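Local coordinates for protein DynE8 (PDB 4AMM) that probably transfers acyl units, as the acyltransferase domain of the iterative polyketide synthase PksE in enediyne (dynemicin) biosynthesis, at residues A[159-162]-A[163-167]; A[187-190]-A[191-195]; A[351-354]-A[355-359]. All coordinates share one frame; numbering follows the deposited sequence. Where two conformers were deposited one is given.

Interaction 1. Residues A[159-162]-A[163-167]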
ATOM      1  N   ILE A 159       3.960 -11.177   0.211  1.00 12.03           N
ATOM      2  CA  ILE A 159       3.004 -12.197   0.608  1.00 12.33           C
ATOM      3  C   ILE A 159       3.768 -13.359   1.275  1.00 12.92           C
ATOM      4  O   ILE A 159       3.250 -13.899   2.276  1.00 13.40           O
ATOM      5  CB  ILE A 159       2.270 -12.663  -0.624  1.00 11.88           C
ATOM      6  CG1 ILE A 159       1.327 -11.536  -1.124  1.00 13.52           C
ATOM      7  CG2 ILE A 159       1.481 -13.961  -0.340  1.00 13.32           C
ATOM      8  CD1 ILE A 159       0.812 -11.743  -2.554  1.00 14.87           C
ATOM      9  N   ARG A 160       4.908 -13.750   0.814  1.00 12.49           N
ATOM     10  CA  ARG A 160       5.713 -14.824   1.484  1.00 11.93           C
ATOM     11  C   ARG A 160       6.046 -14.356   2.898  1.00 12.80           C
ATOM     12  O   ARG A 160       5.998 -15.271   3.806  1.00 14.64           O
ATOM     13  CB  ARG A 160       6.977 -15.071   0.748  1.00 13.85           C
ATOM     14  CG  ARG A 160       6.681 -15.849  -0.598  1.00 14.51           C
ATOM     15  CD  ARG A 160       7.970 -16.463  -1.215  1.00 19.18           C
ATOM     16  NE  ARG A 160       9.060 -15.512  -1.404  1.00 19.00           N
ATOM     17  CZ  ARG A 160       9.318 -14.763  -2.505  1.00 21.96           C
ATOM     18  NH1 ARG A 160       8.486 -14.757  -3.498  1.00 22.45           N
ATOM     19  NH2 ARG A 160      10.387 -13.981  -2.557  1.00 27.84           N
ATOM     20  N   TRP A 161       6.306 -13.087   3.170  1.00 12.16           N
ATOM     21  CA  TRP A 161       6.536 -12.650   4.572  1.00 12.35           C
ATOM     22  C   TRP A 161       5.295 -12.754   5.376  1.00 12.56           C
ATOM     23  O   TRP A 161       5.316 -13.261   6.531  1.00 11.20           O
ATOM     24  CB  TRP A 161       7.068 -11.189   4.503  1.00 11.93           C
ATOM     25  CG  TRP A 161       7.349 -10.501   5.842  1.00 12.13           C
ATOM     26  CD1 TRP A 161       6.672  -9.475   6.362  1.00 13.50           C
ATOM     27  CD2 TRP A 161       8.364 -10.878   6.740  1.00 12.63           C
ATOM     28  NE1 TRP A 161       7.240  -9.136   7.586  1.00 12.97           N
ATOM     29  CE2 TRP A 161       8.279  -9.986   7.830  1.00 12.75           C
ATOM     30  CE3 TRP A 161       9.366 -11.844   6.720  1.00 13.56           C
ATOM     31  CZ2 TRP A 161       9.169 -10.054   8.946  1.00 15.78           C
ATOM     32  CZ3 TRP A 161      10.286 -11.897   7.853  1.00 14.32           C
ATOM     33  CH2 TRP A 161      10.150 -10.971   8.917  1.00 14.05           C
ATOM     34  N   LEU A 162       4.169 -12.305   4.863  1.00 10.99           N
ATOM     35  CA  LEU A 162       2.892 -12.499   5.593  1.00 11.85           C
ATOM     36  C   LEU A 162       2.634 -13.972   5.851  1.00 12.84           C
ATOM     37  O   LEU A 162       2.134 -14.337   6.974  1.00 13.53           O
ATOM     38  CB  LEU A 162       1.638 -11.951   4.825  1.00 14.13           C
ATOM     39  CG  LEU A 162       1.736 -10.473   4.507  1.00 14.57           C
ATOM     40  CD1 LEU A 162       0.529 -10.089   3.636  1.00 19.24           C
ATOM     41  CD2 LEU A 162       1.747  -9.607   5.772  1.00 15.59           C
ATOM     42  N   ASP A 163       2.909 -14.831   4.886  1.00 12.54           N
ATOM     43  CA  ASP A 163       2.713 -16.300   5.104  1.00 13.55           C
ATOM     44  C   ASP A 163       3.695 -16.823   6.192  1.00 11.72           C
ATOM     45  O   ASP A 163       3.197 -17.593   7.086  1.00 13.25           O
ATOM     46  CB  ASP A 163       3.032 -17.064   3.826  1.00 15.28           C
ATOM     47  CG  ASP A 163       2.043 -16.844   2.678  1.00 20.00           C
ATOM     48  OD1 ASP A 163       0.876 -16.454   2.915  1.00 24.45           O
ATOM     49  OD2 ASP A 163       2.564 -17.207   1.558  1.00 23.66           O
ATOM     50  N   ARG A 164       4.913 -16.367   6.228  1.00 11.57           N
ATOM     51  CA  ARG A 164       5.879 -16.820   7.261  1.00 11.94           C
ATOM     52  C   ARG A 164       5.311 -16.367   8.626  1.00 12.84           C
ATOM     53  O   ARG A 164       5.507 -17.116   9.608  1.00 12.97           O
ATOM     54  CB  ARG A 164       7.240 -16.207   7.019  1.00 12.85           C
ATOM     55  CG  ARG A 164       8.302 -16.617   8.055  1.00 14.50           C
ATOM     56  CD  ARG A 164       9.642 -16.222   7.582  1.00 16.17           C
ATOM     57  NE  ARG A 164      10.542 -16.754   8.584  1.00 19.93           N
ATOM     58  CZ  ARG A 164      11.833 -16.774   8.481  1.00 21.41           C
ATOM     59  NH1 ARG A 164      12.397 -16.199   7.410  1.00 25.51           N
ATOM     60  NH2 ARG A 164      12.571 -17.310   9.452  1.00 20.82           N
ATOM     61  N   LEU A 165       4.656 -15.222   8.719  1.00 11.55           N
ATOM     62  CA  LEU A 165       4.128 -14.695   9.988  1.00 12.19           C
ATOM     63  C   LEU A 165       2.798 -15.256  10.351  1.00 12.00           C
ATOM     64  O   LEU A 165       2.304 -14.995  11.454  1.00 13.03           O
ATOM     65  CB  LEU A 165       4.032 -13.151   9.904  1.00 12.33           C
ATOM     66  CG  LEU A 165       5.341 -12.369   9.839  1.00 15.35           C
ATOM     67  CD1 LEU A 165       4.941 -10.981   9.464  1.00 16.42           C
ATOM     68  CD2 LEU A 165       6.052 -12.372  11.136  1.00 18.67           C
ATOM     69  N   GLY A 166       2.140 -15.977   9.440  1.00 13.00           N
ATOM     70  CA  GLY A 166       0.750 -16.407   9.700  1.00 13.68           C
ATOM     71  C   GLY A 166      -0.218 -15.243   9.801  1.00 13.69           C
ATOM     72  O   GLY A 166      -1.190 -15.258  10.582  1.00 14.00           O
ATOM     73  N   ALA A 167      -0.061 -14.209   8.999  1.00 12.52           N
ATOM     74  CA  ALA A 167      -0.934 -13.048   9.125  1.00 12.45           C
ATOM     75  C   ALA A 167      -2.383 -13.295   8.821  1.00 13.07           C
ATOM     76  O   ALA A 167      -2.715 -14.059   7.890  1.00 15.44           O
ATOM     77  CB  ALA A 167      -0.361 -11.919   8.169  1.00 13.65           C
TER
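D163 meets I159 one turn earlier in helix 144-165, a helix that finishes in a Schellman motif and so illustrates how a chain can leave a helix without abandoning its last carbonyls. The N of D163 bonds to I159 O at 2.8 Å, and its carboxylate runs alongside the I159 side chain, both pointing the same way, with OD2 3.9 Å from I159 CG2. R164 continues the helical pattern through its N to R160 O. Its extended side chain passes the W161 ring obliquely at CD and also touches P396 and A399 near the C-terminus. L165 makes the CH-pi contact of the turn: CD1 sits over one face of the W161 indole, 3.8 Å from the centroid of the five-membered ring and 25° off its normal. The indole is placed there because W161 CG lies anti to the backbone N (chi1 179°), and its rotation is fixed further by a hydrogen bond from NE1 to T382 OG1 on helix 376-387. At G166 the backbone turns to positive phi (65°), and its N bonds back to D163 O at 3.0 Å. A167 completes the motif with a nearly straight bond, A167 N to L162 O at 3.0 Å. The same fold-back packs the methyl of A167 on buried L162, its CB lying 3.9 Å from both L162 CB and L162 CD2.

Interaction 2. Residues A[187-190]-A[191-195]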
ATOM      1  N   GLY A 187      -5.643 -16.463  -3.237  1.00 18.31           N
ATOM      2  CA  GLY A 187      -5.690 -17.885  -3.761  1.00 19.26           C
ATOM      3  C   GLY A 187      -6.282 -18.056  -5.134  1.00 19.91           C
ATOM      4  O   GLY A 187      -6.485 -19.216  -5.575  1.00 22.34           O
ATOM      5  N   ALA A 188      -6.529 -16.987  -5.915  1.00 19.49           N
ATOM      6  CA  ALA A 188      -7.110 -17.154  -7.253  1.00 19.69           C
ATOM      7  C   ALA A 188      -6.103 -17.654  -8.316  1.00 18.13           C
ATOM      8  O   ALA A 188      -6.479 -18.239  -9.362  1.00 19.04           O
ATOM      9  CB  ALA A 188      -7.776 -15.834  -7.678  1.00 20.10           C
ATOM     10  N   LEU A 189      -4.815 -17.361  -8.098  1.00 18.07           N
ATOM     11  CA  LEU A 189      -3.749 -17.710  -8.979  1.00 19.57           C
ATOM     12  C   LEU A 189      -2.440 -17.864  -8.204  1.00 19.07           C
ATOM     13  O   LEU A 189      -2.136 -17.052  -7.314  1.00 19.42           O
ATOM     14  CB  LEU A 189      -3.592 -16.567 -10.009  1.00 21.47           C
ATOM     15  CG  LEU A 189      -2.873 -16.966 -11.271  1.00 22.29           C
ATOM     16  CD1 LEU A 189      -3.633 -18.071 -12.059  1.00 22.47           C
ATOM     17  CD2 LEU A 189      -2.706 -15.759 -12.176  1.00 24.08           C
ATOM     18  N   ASP A 190      -1.618 -18.844  -8.555  1.00 20.57           N
ATOM     19  CA  ASP A 190      -0.395 -19.029  -7.866  1.00 20.30           C
ATOM     20  C   ASP A 190       0.660 -17.987  -8.189  1.00 18.89           C
ATOM     21  O   ASP A 190       0.523 -17.191  -9.200  1.00 18.24           O
ATOM     22  CB  ASP A 190       0.148 -20.493  -7.968  1.00 22.91           C
ATOM     23  CG  ASP A 190       0.847 -20.798  -9.309  1.00 29.92           C
ATOM     24  OD1 ASP A 190       1.079 -19.887 -10.147  1.00 31.58           O
ATOM     25  OD2 ASP A 190       1.224 -21.997  -9.517  1.00 34.59           O
ATOM     26  N   ALA A 191       1.716 -17.925  -7.402  1.00 17.01           N
ATOM     27  CA  ALA A 191       2.727 -16.896  -7.598  1.00 18.44           C
ATOM     28  C   ALA A 191       3.379 -16.964  -8.970  1.00 20.70           C
ATOM     29  O   ALA A 191       3.661 -15.917  -9.558  1.00 18.90           O
ATOM     30  CB  ALA A 191       3.816 -16.955  -6.477  1.00 21.07           C
ATOM     31  N   ASP A 192       3.712 -18.155  -9.491  1.00 20.01           N
ATOM     32  CA  ASP A 192       4.431 -18.184 -10.783  1.00 22.16           C
ATOM     33  C   ASP A 192       3.529 -17.688 -11.903  1.00 19.29           C
ATOM     34  O   ASP A 192       4.005 -16.928 -12.755  1.00 21.07           O
ATOM     35  CB  ASP A 192       4.876 -19.610 -11.122  1.00 23.50           C
ATOM     36  CG  ASP A 192       6.027 -20.104 -10.256  1.00 30.67           C
ATOM     37  OD1 ASP A 192       6.795 -19.326  -9.602  1.00 36.38           O
ATOM     38  OD2 ASP A 192       6.168 -21.360 -10.239  1.00 37.23           O
ATOM     39  N   ASP A 193       2.256 -18.090 -11.893  1.00 18.36           N
ATOM     40  CA  ASP A 193       1.292 -17.641 -12.925  1.00 18.78           C
ATOM     41  C   ASP A 193       1.069 -16.131 -12.794  1.00 18.43           C
ATOM     42  O   ASP A 193       0.942 -15.440 -13.818  1.00 17.56           O
ATOM     43  CB  ASP A 193      -0.004 -18.422 -12.867  1.00 20.16           C
ATOM     44  CG  ASP A 193       0.173 -19.874 -13.298  1.00 22.47           C
ATOM     45  OD1 ASP A 193       1.192 -20.228 -13.929  1.00 29.18           O
ATOM     46  OD2 ASP A 193      -0.826 -20.576 -13.044  1.00 25.54           O
ATOM     47  N   THR A 194       1.026 -15.612 -11.569  1.00 17.43           N
ATOM     48  CA  THR A 194       0.809 -14.174 -11.361  1.00 15.69           C
ATOM     49  C   THR A 194       1.959 -13.363 -11.911  1.00 16.43           C
ATOM     50  O   THR A 194       1.713 -12.339 -12.557  1.00 16.31           O
ATOM     51  CB  THR A 194       0.596 -13.945  -9.885  1.00 15.81           C
ATOM     52  OG1 THR A 194      -0.561 -14.673  -9.448  1.00 16.31           O
ATOM     53  CG2 THR A 194       0.305 -12.459  -9.600  1.00 17.85           C
ATOM     54  N   LEU A 195       3.191 -13.767 -11.654  1.00 14.70           N
ATOM     55  CA  LEU A 195       4.336 -13.068 -12.221  1.00 14.34           C
ATOM     56  C   LEU A 195       4.338 -13.199 -13.724  1.00 17.27           C
ATOM     57  O   LEU A 195       4.623 -12.168 -14.383  1.00 17.55           O
ATOM     58  CB  LEU A 195       5.618 -13.629 -11.567  1.00 19.08           C
ATOM     59  CG  LEU A 195       6.856 -12.982 -12.079  1.00 21.05           C
ATOM     60  CD1 LEU A 195       6.955 -11.486 -11.712  1.00 20.95           C
ATOM     61  CD2 LEU A 195       8.132 -13.702 -11.596  1.00 26.62           C
TER
HETATM   62  O   HOH W   1      -2.082 -20.740 -10.642  1.00 27.84           O
HETATM   63  O   HOH W   2       1.853 -22.775 -12.041  1.00 42.58           O
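L189 lies against the first turn of helix 191-206, packing on D193 and T194 as the loop enters the helix. Its CB stands 3.6 Å from T194 OG1. One bond further, CG rests 3.6 Å from D193 CB, the leucine lying roughly perpendicular to the aspartate. The branches then part: CD1 stays on D193 CB, while CD2 lies beside T194, close to both its OG1 and its N. W298 and L296 also touch this leucine. Without CG and its methyls, as with an alanine here, D193 CB and T194 N would probably lose their apolar cover, leaving a gap beneath the turn. Beside it, D190 O accepts twice, from T194 N and, at 2.8 Å, from T194 OG1, which comes from above the carbonyl plane. D190 CG sits between its backbone N and carbonyl carbon (chi1 79°), bringing OD1 within 2.8 Å of D193 N for a nearly straight bond. The carboxylates of D190 and D193 lie close despite their like charge, and two waters link the residues: one joins D190 N to D193 OD2, the other D190 OD2 to D193 OD1. This is an aspartate N-cap, its side chain accepting from a first-turn N-H.

Interaction 3. Residues A[351-354]-A[355-359]; sequences GRML and SALAE
The backbone enters helix 353-360 at R352, whose O takes the first helical bond from A356 N at 3.0 Å, followed by L357 N to M353 O and A358 N to L354 O. R352 occupies the N-cap position, yet it is E347, on the preceding strand, whose carboxylate accepts from the N-H groups of L354 and S355, a negative charge that would probably interact favourably with the helix dipole. The arginine side chain instead reaches forward along the helix, past its first turn. Bent at chi3 (-60°), it turns its guanidinium across S355 and A356, with NH1 3.8 Å from A356 CB. Its NH2 then forms a salt bridge with E359 OE1 at 2.9 Å. That bond is far from ideal: the donor comes from above the carboxylate plane, and the two flat groups are turned 63° from each other. Water 3 supplements it, accepting from R352 NH2 at 2.9 Å and giving a weak bond to E359 OE2. A separate, apolar contact brings L354 CD2 and L357 CD1 together at 3.7 Å, the side chains meeting at a slant; both also touch F333 and H175. R352 in turn touches S367 of the next strand. The whole is the start of the helix in a beta-alpha-beta crossover, linking parallel strands 344-347 and 365-367.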
ATOM      1  N   GLY A 351       7.770   0.248  -2.039  1.00 20.19           N
ATOM      2  CA  GLY A 351       7.481   1.663  -1.866  1.00 19.33           C
ATOM      3  C   GLY A 351       6.315   1.879  -0.908  1.00 18.20           C
ATOM      4  O   GLY A 351       5.884   0.957  -0.216  1.00 21.28           O
ATOM      5  N   ARG A 352       5.790   3.081  -0.880  1.00 17.23           N
ATOM      6  CA  ARG A 352       4.655   3.440  -0.029  1.00 16.82           C
ATOM      7  C   ARG A 352       3.579   4.250  -0.729  1.00 16.82           C
ATOM      8  O   ARG A 352       2.877   5.054  -0.089  1.00 18.48           O
ATOM      9  CB  ARG A 352       5.078   4.053   1.333  1.00 18.85           C
ATOM     10  CG  ARG A 352       5.692   5.388   1.172  1.00 21.52           C
ATOM     11  CD  ARG A 352       6.045   5.987   2.602  1.00 21.11           C
ATOM     12  NE  ARG A 352       4.809   6.108   3.405  1.00 25.61           N
ATOM     13  CZ  ARG A 352       3.942   7.121   3.315  1.00 24.97           C
ATOM     14  NH1 ARG A 352       4.192   8.171   2.511  1.00 25.63           N
ATOM     15  NH2 ARG A 352       2.842   7.102   4.085  1.00 26.42           N
ATOM     16  N   MET A 353       3.416   3.963  -2.029  1.00 16.26           N
ATOM     17  CA  MET A 353       2.396   4.670  -2.863  0.50 17.28           C
ATOM     18  C   MET A 353       1.057   4.637  -2.240  1.00 15.96           C
ATOM     19  O   MET A 353       0.382   5.664  -2.121  1.00 16.82           O
ATOM     20  CB  MET A 353       2.295   3.991  -4.257  0.50 18.85           C
ATOM     21  CG  MET A 353       1.043   4.346  -5.073  0.50 18.27           C
ATOM     22  SD  MET A 353       0.917   3.322  -6.609  0.50 19.10           S
ATOM     23  CE  MET A 353      -0.436   4.241  -7.269  0.50 14.29           C
ATOM     24  N   LEU A 354       0.610   3.422  -1.844  1.00 16.18           N
ATOM     25  CA  LEU A 354      -0.732   3.307  -1.380  1.00 15.84           C
ATOM     26  C   LEU A 354      -0.984   3.705   0.035  1.00 15.03           C
ATOM     27  O   LEU A 354      -2.100   4.067   0.413  1.00 15.89           O
ATOM     28  CB  LEU A 354      -1.380   1.875  -1.552  1.00 17.65           C
ATOM     29  CG  LEU A 354      -1.450   1.411  -2.944  1.00 15.78           C
ATOM     30  CD1 LEU A 354      -2.302   0.078  -2.940  1.00 13.97           C
ATOM     31  CD2 LEU A 354      -2.271   2.440  -3.773  1.00 19.46           C
ATOM     32  N   SER A 355       0.048   3.586   0.859  1.00 14.65           N
ATOM     33  CA  SER A 355      -0.116   4.079   2.210  0.50 15.99           C
ATOM     34  C   SER A 355      -0.259   5.620   2.174  1.00 14.28           C
ATOM     35  O   SER A 355      -1.048   6.127   2.881  1.00 15.25           O
ATOM     36  CB  SER A 355       0.995   3.651   3.174  0.50 15.85           C
ATOM     37  OG  SER A 355       2.253   3.860   2.587  0.50 18.93           O
ATOM     38  N   ALA A 356       0.503   6.262   1.279  1.00 15.59           N
ATOM     39  CA  ALA A 356       0.318   7.724   1.093  1.00 15.76           C
ATOM     40  C   ALA A 356      -1.139   8.014   0.611  1.00 14.24           C
ATOM     41  O   ALA A 356      -1.791   8.905   1.122  1.00 16.00           O
ATOM     42  CB  ALA A 356       1.296   8.206   0.066  1.00 17.51           C
ATOM     43  N   LEU A 357      -1.619   7.240  -0.409  1.00 13.55           N
ATOM     44  CA  LEU A 357      -3.031   7.489  -0.865  1.00 13.98           C
ATOM     45  C   LEU A 357      -4.063   7.229   0.248  1.00 12.44           C
ATOM     46  O   LEU A 357      -5.027   7.909   0.419  1.00 15.19           O
ATOM     47  CB  LEU A 357      -3.430   6.642  -2.074  1.00 14.52           C
ATOM     48  CG  LEU A 357      -2.677   6.881  -3.316  1.00 17.80           C
ATOM     49  CD1 LEU A 357      -3.082   5.979  -4.469  1.00 18.73           C
ATOM     50  CD2 LEU A 357      -2.690   8.308  -3.805  1.00 18.51           C
ATOM     51  N   ALA A 358      -3.841   6.168   1.073  1.00 13.53           N
ATOM     52  CA  ALA A 358      -4.744   5.870   2.166  1.00 13.25           C
ATOM     53  C   ALA A 358      -4.732   6.918   3.266  1.00 15.27           C
ATOM     54  O   ALA A 358      -5.726   7.268   3.800  1.00 15.14           O
ATOM     55  CB  ALA A 358      -4.433   4.470   2.739  1.00 16.32           C
ATOM     56  N   GLU A 359      -3.519   7.395   3.575  1.00 14.70           N
ATOM     57  CA  GLU A 359      -3.406   8.491   4.529  1.00 16.58           C
ATOM     58  C   GLU A 359      -4.147   9.747   3.995  1.00 15.52           C
ATOM     59  O   GLU A 359      -4.818  10.449   4.774  1.00 16.54           O
ATOM     60  CB  GLU A 359      -1.958   8.813   4.818  1.00 18.67           C
ATOM     61  CG  GLU A 359      -1.259   7.791   5.724  1.00 22.23           C
ATOM     62  CD  GLU A 359       0.204   8.260   6.143  1.00 28.23           C
ATOM     63  OE1 GLU A 359       0.951   8.896   5.314  1.00 33.76           O
ATOM     64  OE2 GLU A 359       0.567   7.984   7.318  1.00 33.73           O
TER
HETATM   65  O   HOH W   3       2.450   5.795   6.606  1.00 30.35           O

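How the interactions relate
The three contacts show different ways of finishing or starting a helix within one acyltransferase domain: interaction 1 closes one, whereas interactions 2 and 3 open theirs. Interactions 1 and 2 are neighbours, their nearest atoms about 6 Å apart and their centres about 16 Å, and helix 144-165 connects them, since L156 and I152 on it touch A191 and T194. Interaction 3 lies near the centre of the chain, about 21 Å from interaction 1 and about 24 Å from interaction 2 between centres. Strand 99-103 lies between, packing on L162 through L101 and on L354 through L102. Interaction 3 touches H175, which lies within a GxSxG sequence consistent with the nucleophile elbow of acyltransferases.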